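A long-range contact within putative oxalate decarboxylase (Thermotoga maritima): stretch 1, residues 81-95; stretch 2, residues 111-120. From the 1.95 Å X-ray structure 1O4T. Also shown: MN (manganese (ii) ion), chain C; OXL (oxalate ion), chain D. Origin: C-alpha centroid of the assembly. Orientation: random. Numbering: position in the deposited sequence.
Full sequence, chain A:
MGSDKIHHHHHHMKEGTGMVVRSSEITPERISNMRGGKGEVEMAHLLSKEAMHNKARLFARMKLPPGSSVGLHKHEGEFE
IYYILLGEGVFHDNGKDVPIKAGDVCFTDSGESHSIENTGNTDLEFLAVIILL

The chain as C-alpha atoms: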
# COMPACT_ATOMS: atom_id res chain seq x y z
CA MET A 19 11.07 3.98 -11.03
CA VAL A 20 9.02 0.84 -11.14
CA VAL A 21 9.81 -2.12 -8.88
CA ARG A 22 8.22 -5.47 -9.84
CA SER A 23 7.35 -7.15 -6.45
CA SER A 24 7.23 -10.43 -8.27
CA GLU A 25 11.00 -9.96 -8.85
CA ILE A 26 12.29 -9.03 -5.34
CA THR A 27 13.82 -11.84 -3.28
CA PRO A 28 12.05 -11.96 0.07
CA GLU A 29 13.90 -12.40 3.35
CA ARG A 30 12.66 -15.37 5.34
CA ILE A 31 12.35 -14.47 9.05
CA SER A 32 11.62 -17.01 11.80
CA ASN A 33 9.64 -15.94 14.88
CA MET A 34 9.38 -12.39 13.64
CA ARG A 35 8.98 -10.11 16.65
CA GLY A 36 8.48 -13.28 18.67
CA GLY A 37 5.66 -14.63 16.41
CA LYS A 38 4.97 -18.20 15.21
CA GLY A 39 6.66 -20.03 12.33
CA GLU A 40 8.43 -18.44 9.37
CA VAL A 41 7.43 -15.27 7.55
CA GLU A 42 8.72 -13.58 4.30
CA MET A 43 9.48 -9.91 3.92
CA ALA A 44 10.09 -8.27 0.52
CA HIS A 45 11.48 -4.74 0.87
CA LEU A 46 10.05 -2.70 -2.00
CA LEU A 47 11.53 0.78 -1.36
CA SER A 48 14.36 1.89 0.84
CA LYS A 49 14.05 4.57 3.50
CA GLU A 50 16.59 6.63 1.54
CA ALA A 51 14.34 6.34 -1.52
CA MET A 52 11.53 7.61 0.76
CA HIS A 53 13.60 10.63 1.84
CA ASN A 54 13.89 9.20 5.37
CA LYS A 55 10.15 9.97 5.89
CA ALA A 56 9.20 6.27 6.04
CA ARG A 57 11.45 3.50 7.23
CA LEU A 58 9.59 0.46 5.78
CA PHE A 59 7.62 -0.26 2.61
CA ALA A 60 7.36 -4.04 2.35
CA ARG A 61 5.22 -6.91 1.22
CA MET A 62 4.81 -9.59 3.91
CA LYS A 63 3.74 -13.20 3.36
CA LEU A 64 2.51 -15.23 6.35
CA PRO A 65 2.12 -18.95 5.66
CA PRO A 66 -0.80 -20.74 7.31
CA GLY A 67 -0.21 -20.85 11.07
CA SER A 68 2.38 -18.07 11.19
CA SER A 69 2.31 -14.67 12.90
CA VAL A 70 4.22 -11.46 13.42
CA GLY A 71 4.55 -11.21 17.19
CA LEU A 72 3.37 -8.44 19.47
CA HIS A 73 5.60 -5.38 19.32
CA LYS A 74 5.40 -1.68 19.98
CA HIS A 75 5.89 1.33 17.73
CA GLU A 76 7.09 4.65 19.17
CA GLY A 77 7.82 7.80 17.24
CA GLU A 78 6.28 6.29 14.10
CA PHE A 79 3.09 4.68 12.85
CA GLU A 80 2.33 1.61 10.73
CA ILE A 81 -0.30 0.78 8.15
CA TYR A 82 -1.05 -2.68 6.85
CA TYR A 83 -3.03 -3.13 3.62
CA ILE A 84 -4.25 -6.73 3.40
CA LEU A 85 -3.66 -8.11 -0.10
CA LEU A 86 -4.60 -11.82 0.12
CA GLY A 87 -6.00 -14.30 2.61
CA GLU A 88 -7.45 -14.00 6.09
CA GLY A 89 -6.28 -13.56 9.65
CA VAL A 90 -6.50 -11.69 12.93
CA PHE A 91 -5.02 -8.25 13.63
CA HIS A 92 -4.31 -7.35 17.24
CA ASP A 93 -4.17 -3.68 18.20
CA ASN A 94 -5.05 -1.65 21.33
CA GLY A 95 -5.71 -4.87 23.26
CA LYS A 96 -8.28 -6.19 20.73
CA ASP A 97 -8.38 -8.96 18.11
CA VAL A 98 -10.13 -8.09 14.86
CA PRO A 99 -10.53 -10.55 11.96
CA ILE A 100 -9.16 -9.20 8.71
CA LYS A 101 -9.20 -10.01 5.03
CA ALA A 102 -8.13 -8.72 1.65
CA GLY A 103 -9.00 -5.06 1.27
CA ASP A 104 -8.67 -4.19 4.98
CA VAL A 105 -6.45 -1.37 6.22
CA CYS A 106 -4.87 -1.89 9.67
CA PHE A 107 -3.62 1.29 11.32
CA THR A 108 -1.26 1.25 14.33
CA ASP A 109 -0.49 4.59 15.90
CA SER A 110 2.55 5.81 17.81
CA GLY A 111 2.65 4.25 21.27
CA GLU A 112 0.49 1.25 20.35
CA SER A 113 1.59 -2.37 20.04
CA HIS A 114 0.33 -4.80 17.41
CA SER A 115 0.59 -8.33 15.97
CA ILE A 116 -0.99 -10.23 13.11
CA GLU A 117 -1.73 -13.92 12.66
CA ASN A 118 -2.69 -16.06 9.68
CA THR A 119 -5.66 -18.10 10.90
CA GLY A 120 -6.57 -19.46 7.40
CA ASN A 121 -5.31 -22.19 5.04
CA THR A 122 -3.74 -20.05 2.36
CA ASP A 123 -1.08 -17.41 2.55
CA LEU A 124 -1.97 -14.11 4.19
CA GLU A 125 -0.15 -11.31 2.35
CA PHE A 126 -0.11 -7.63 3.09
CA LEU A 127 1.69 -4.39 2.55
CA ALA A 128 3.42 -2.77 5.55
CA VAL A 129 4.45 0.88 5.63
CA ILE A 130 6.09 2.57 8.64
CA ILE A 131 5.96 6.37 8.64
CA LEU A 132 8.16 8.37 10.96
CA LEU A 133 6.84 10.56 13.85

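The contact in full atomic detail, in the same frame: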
# COMPACT_ATOMS: atom_id res chain seq x y z
N ILE A 81 0.90 1.14 8.87
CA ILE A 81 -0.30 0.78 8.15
C ILE A 81 -0.06 -0.58 7.51
O ILE A 81 0.94 -0.80 6.85
CB ILE A 81 -0.58 1.82 7.03
CG1 ILE A 81 -0.61 3.25 7.58
CG2 ILE A 81 -1.88 1.46 6.26
CD1 ILE A 81 -0.38 4.28 6.48
N TYR A 82 -0.98 -1.52 7.70
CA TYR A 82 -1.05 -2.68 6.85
C TYR A 82 -2.21 -2.53 5.85
O TYR A 82 -3.31 -2.09 6.21
CB TYR A 82 -1.35 -3.92 7.68
CG TYR A 82 -0.38 -4.37 8.75
CD1 TYR A 82 -0.80 -5.25 9.75
CD2 TYR A 82 0.96 -3.98 8.76
CE1 TYR A 82 0.07 -5.73 10.69
CE2 TYR A 82 1.83 -4.46 9.69
CZ TYR A 82 1.39 -5.33 10.67
OH TYR A 82 2.29 -5.78 11.64
N TYR A 83 -1.96 -2.88 4.59
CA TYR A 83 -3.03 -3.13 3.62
C TYR A 83 -3.05 -4.63 3.26
O TYR A 83 -2.09 -5.20 2.71
CB TYR A 83 -2.88 -2.25 2.38
CG TYR A 83 -4.06 -2.42 1.44
CD1 TYR A 83 -5.15 -1.58 1.51
CD2 TYR A 83 -4.08 -3.43 0.52
CE1 TYR A 83 -6.29 -1.76 0.70
CE2 TYR A 83 -5.19 -3.63 -0.33
CZ TYR A 83 -6.30 -2.77 -0.24
OH TYR A 83 -7.40 -2.95 -1.04
N ILE A 84 -4.15 -5.29 3.61
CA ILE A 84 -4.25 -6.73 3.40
C ILE A 84 -4.51 -7.02 1.93
O ILE A 84 -5.53 -6.59 1.37
CB ILE A 84 -5.37 -7.34 4.28
CG1 ILE A 84 -5.28 -6.89 5.74
CG2 ILE A 84 -5.38 -8.90 4.18
CD1 ILE A 84 -3.90 -7.10 6.39
N LEU A 85 -3.61 -7.80 1.33
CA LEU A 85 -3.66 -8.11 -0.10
C LEU A 85 -4.32 -9.45 -0.45
O LEU A 85 -5.00 -9.53 -1.48
CB LEU A 85 -2.24 -8.13 -0.70
CG LEU A 85 -1.34 -6.91 -0.64
CD1 LEU A 85 0.05 -7.32 -1.02
CD2 LEU A 85 -1.85 -5.88 -1.56
N LEU A 86 -4.11 -10.48 0.37
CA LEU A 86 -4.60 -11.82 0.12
C LEU A 86 -4.80 -12.51 1.43
O LEU A 86 -4.02 -12.31 2.31
CB LEU A 86 -3.56 -12.68 -0.66
CG LEU A 86 -3.24 -12.38 -2.12
CD1 LEU A 86 -1.86 -12.94 -2.50
CD2 LEU A 86 -4.29 -12.91 -3.03
N GLY A 87 -5.79 -13.39 1.50
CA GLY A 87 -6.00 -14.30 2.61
C GLY A 87 -6.79 -13.68 3.76
O GLY A 87 -7.42 -12.63 3.63
N GLU A 88 -6.69 -14.33 4.90
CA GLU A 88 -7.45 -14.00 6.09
C GLU A 88 -6.58 -14.13 7.34
O GLU A 88 -5.61 -14.86 7.38
CB GLU A 88 -8.62 -14.99 6.22
CG GLU A 88 -9.83 -14.61 5.43
CD GLU A 88 -10.87 -15.73 5.40
OE1 GLU A 88 -11.84 -15.60 4.61
OE2 GLU A 88 -10.70 -16.72 6.15
N GLY A 89 -6.98 -13.45 8.40
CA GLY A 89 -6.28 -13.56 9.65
C GLY A 89 -6.86 -12.68 10.74
O GLY A 89 -8.00 -12.24 10.66
N VAL A 90 -6.07 -12.46 11.78
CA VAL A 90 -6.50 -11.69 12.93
C VAL A 90 -5.42 -10.65 13.25
O VAL A 90 -4.24 -10.98 13.40
CB VAL A 90 -6.75 -12.57 14.14
CG1 VAL A 90 -7.23 -11.73 15.26
CG2 VAL A 90 -7.76 -13.64 13.85
N PHE A 91 -5.83 -9.38 13.27
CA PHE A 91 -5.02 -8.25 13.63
C PHE A 91 -5.28 -7.88 15.09
O PHE A 91 -6.43 -7.76 15.52
CB PHE A 91 -5.43 -7.09 12.74
CG PHE A 91 -4.70 -5.82 13.01
CD1 PHE A 91 -3.33 -5.74 12.80
CD2 PHE A 91 -5.37 -4.70 13.43
CE1 PHE A 91 -2.63 -4.56 13.02
CE2 PHE A 91 -4.65 -3.49 13.66
CZ PHE A 91 -3.28 -3.45 13.46
N HIS A 92 -4.21 -7.78 15.86
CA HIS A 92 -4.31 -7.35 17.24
C HIS A 92 -3.81 -5.92 17.34
O HIS A 92 -2.69 -5.65 16.94
CB HIS A 92 -3.46 -8.24 18.15
CG HIS A 92 -3.57 -7.91 19.62
ND1 HIS A 92 -4.44 -8.56 20.47
CD2 HIS A 92 -2.93 -6.99 20.38
CE1 HIS A 92 -4.33 -8.06 21.68
NE2 HIS A 92 -3.41 -7.11 21.66
N ASP A 93 -4.63 -5.04 17.89
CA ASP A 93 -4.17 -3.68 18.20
C ASP A 93 -5.05 -3.06 19.31
O ASP A 93 -6.24 -3.39 19.45
CB ASP A 93 -4.11 -2.88 16.90
CG ASP A 93 -3.79 -1.39 17.08
OD1 ASP A 93 -2.67 -0.94 16.73
OD2 ASP A 93 -4.63 -0.57 17.52
N ASN A 94 -4.41 -2.24 20.15
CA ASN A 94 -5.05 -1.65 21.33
C ASN A 94 -5.80 -2.69 22.19
O ASN A 94 -6.90 -2.45 22.67
CB ASN A 94 -5.99 -0.51 20.91
CG ASN A 94 -6.43 0.34 22.06
OD1 ASN A 94 -5.62 0.81 22.85
ND2 ASN A 94 -7.72 0.51 22.19
N GLY A 95 -5.17 -3.86 22.36
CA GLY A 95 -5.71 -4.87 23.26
C GLY A 95 -6.88 -5.65 22.69
O GLY A 95 -7.55 -6.36 23.44
N GLY A 111 2.93 4.62 19.91
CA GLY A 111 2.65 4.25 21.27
C GLY A 111 1.86 2.98 21.42
O GLY A 111 1.81 2.43 22.51
N GLU A 112 1.22 2.52 20.33
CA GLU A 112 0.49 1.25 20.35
C GLU A 112 1.36 0.06 19.97
O GLU A 112 2.34 0.19 19.27
CB GLU A 112 -0.69 1.29 19.39
CG GLU A 112 -1.61 2.47 19.57
CD GLU A 112 -2.89 2.36 18.75
OE1 GLU A 112 -2.87 1.94 17.55
OE2 GLU A 112 -3.93 2.72 19.32
N SER A 113 0.94 -1.12 20.40
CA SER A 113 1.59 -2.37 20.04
C SER A 113 0.62 -3.17 19.21
O SER A 113 -0.60 -3.08 19.42
CB SER A 113 1.95 -3.16 21.29
OG SER A 113 2.81 -2.43 22.14
N HIS A 114 1.16 -3.96 18.26
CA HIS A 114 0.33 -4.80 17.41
C HIS A 114 0.99 -6.14 17.05
O HIS A 114 2.19 -6.35 17.32
CB HIS A 114 -0.13 -4.07 16.11
CG HIS A 114 0.96 -3.78 15.12
ND1 HIS A 114 0.71 -3.13 13.93
CD2 HIS A 114 2.30 -3.97 15.17
CE1 HIS A 114 1.85 -2.95 13.27
NE2 HIS A 114 2.83 -3.45 14.00
N SER A 115 0.17 -7.02 16.46
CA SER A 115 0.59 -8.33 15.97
C SER A 115 -0.38 -8.71 14.89
O SER A 115 -1.44 -8.08 14.77
CB SER A 115 0.57 -9.39 17.07
OG SER A 115 -0.72 -9.58 17.58
N ILE A 116 -0.06 -9.74 14.12
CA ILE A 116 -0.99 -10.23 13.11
C ILE A 116 -0.74 -11.70 12.89
O ILE A 116 0.43 -12.13 12.80
CB ILE A 116 -0.86 -9.39 11.79
CG1 ILE A 116 -1.86 -9.85 10.73
CG2 ILE A 116 0.54 -9.43 11.22
CD1 ILE A 116 -2.12 -8.78 9.61
N GLU A 117 -1.82 -12.47 12.83
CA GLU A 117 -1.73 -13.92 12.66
C GLU A 117 -2.55 -14.42 11.48
O GLU A 117 -3.72 -14.02 11.28
CB GLU A 117 -2.19 -14.63 13.93
CG GLU A 117 -1.88 -16.12 13.91
CD GLU A 117 -2.18 -16.84 15.21
OE1 GLU A 117 -2.20 -16.19 16.28
OE2 GLU A 117 -2.37 -18.07 15.16
N ASN A 118 -1.96 -15.35 10.72
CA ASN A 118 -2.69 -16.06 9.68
C ASN A 118 -3.49 -17.25 10.25
O ASN A 118 -2.94 -18.31 10.51
CB ASN A 118 -1.76 -16.53 8.55
CG ASN A 118 -2.50 -17.18 7.41
OD1 ASN A 118 -3.72 -17.32 7.48
ND2 ASN A 118 -1.76 -17.60 6.36
N THR A 119 -4.79 -17.07 10.37
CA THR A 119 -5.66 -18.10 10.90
C THR A 119 -6.35 -18.90 9.77
O THR A 119 -7.25 -19.67 10.03
CB THR A 119 -6.70 -17.47 11.85
OG1 THR A 119 -7.38 -16.41 11.18
CG2 THR A 119 -6.03 -16.71 12.99
N GLY A 120 -5.93 -18.74 8.52
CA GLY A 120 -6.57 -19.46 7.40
C GLY A 120 -5.65 -20.53 6.83
O GLY A 120 -4.57 -20.80 7.41
MN MN C . 4.88 -3.28 13.32
C1 OXL D . 5.76 -4.97 11.29
C2 OXL D . 7.00 -4.29 11.67
O1 OXL D . 5.83 -5.72 10.17
O2 OXL D . 8.12 -4.67 11.01
O3 OXL D . 4.70 -4.83 11.94
O4 OXL D . 7.03 -3.39 12.51
O HOH W 1 -5.25 -16.81 5.07
O HOH W 2 -2.52 -11.43 16.23

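The most unusual feature of this contact is that the two stretches meet at a manganese-oxalate site: His-114 binds the metal, and Tyr-82 hydrogen-bonds the oxalate. His-114 NE2 lies 2.2 Å from MN, and the metal is also held by oxalate O3 and O4 and by atoms elsewhere in the structure. From the other stretch, Tyr-82 OH donates a hydrogen bond to OXL O3 at 2.6 Å. A phenol suits this place because its rigid ring carries a proton donor out to the anion, while an imidazole nitrogen is a natural ligand for Mn(II). The two rings lie near parallel, their planes at 22°, but are slid apart and barely overlap. Tyr-82 OH sits over a face of the histidine ring, 3.3 Å from His-114 CE1, and does not hydrogen-bond to it.

The frame for this arrangement is an antiparallel pairing of strands 88-93 and 113-117. Val-90 N donates to Glu-117 O and Glu-117 N to Val-90 O, both at 2.9 Å; two residues along, His-92 N donates to Ser-115 O at 3.0 Å and Ser-115 N to His-92 O at 3.2 Å.

Phe-91, Ile-116 and His-114 share one face of the sheet. Ile-116 suits its buried position: its aliphatic side chain packs against Tyr-82, with Ile-116 CG2 3.8 Å from Tyr-82 CE1, and Ile-116 CD1 3.8 Å from Tyr-82 CD1 and 4.0 Å from Ile-84 CD1. Phe-91 meets His-114 rim to rim, with Phe-91 CE1 3.7 Å from His-114 ND1, so its ring packs beside the metal ligand without stacking on it.

The opposite face carries Val-90, His-92, Ser-115 and Glu-117 and is partly exposed, which accommodates its mixture of polar and apolar groups. The small Ser-115 side chain lets OG come within 3.1 Å of His-92 CB, and OG also bonds water 2 at 2.9 Å.

At one end, Gly-89 CA passes 3.1 Å from Glu-117 O. An ideal CB on Gly-89 would lie only 2.3 Å from that oxygen, a clash that glycine avoids. Nearby, Asn-118 OD1 accepts a hydrogen bond from Gly-120 N at 2.8 Å, and water 1 links Asn-118 OD1 to Glu-88 N, each 2.9 Å from the water. At the other end, Asp-93 OD1 and Glu-112 OE1 lie 3.0 Å apart, a close approach of like charges; Asp-93 OD1 is hydrogen-bonded elsewhere in the structure, and Glu-112 OE1 to a residue flanking one of the stretches.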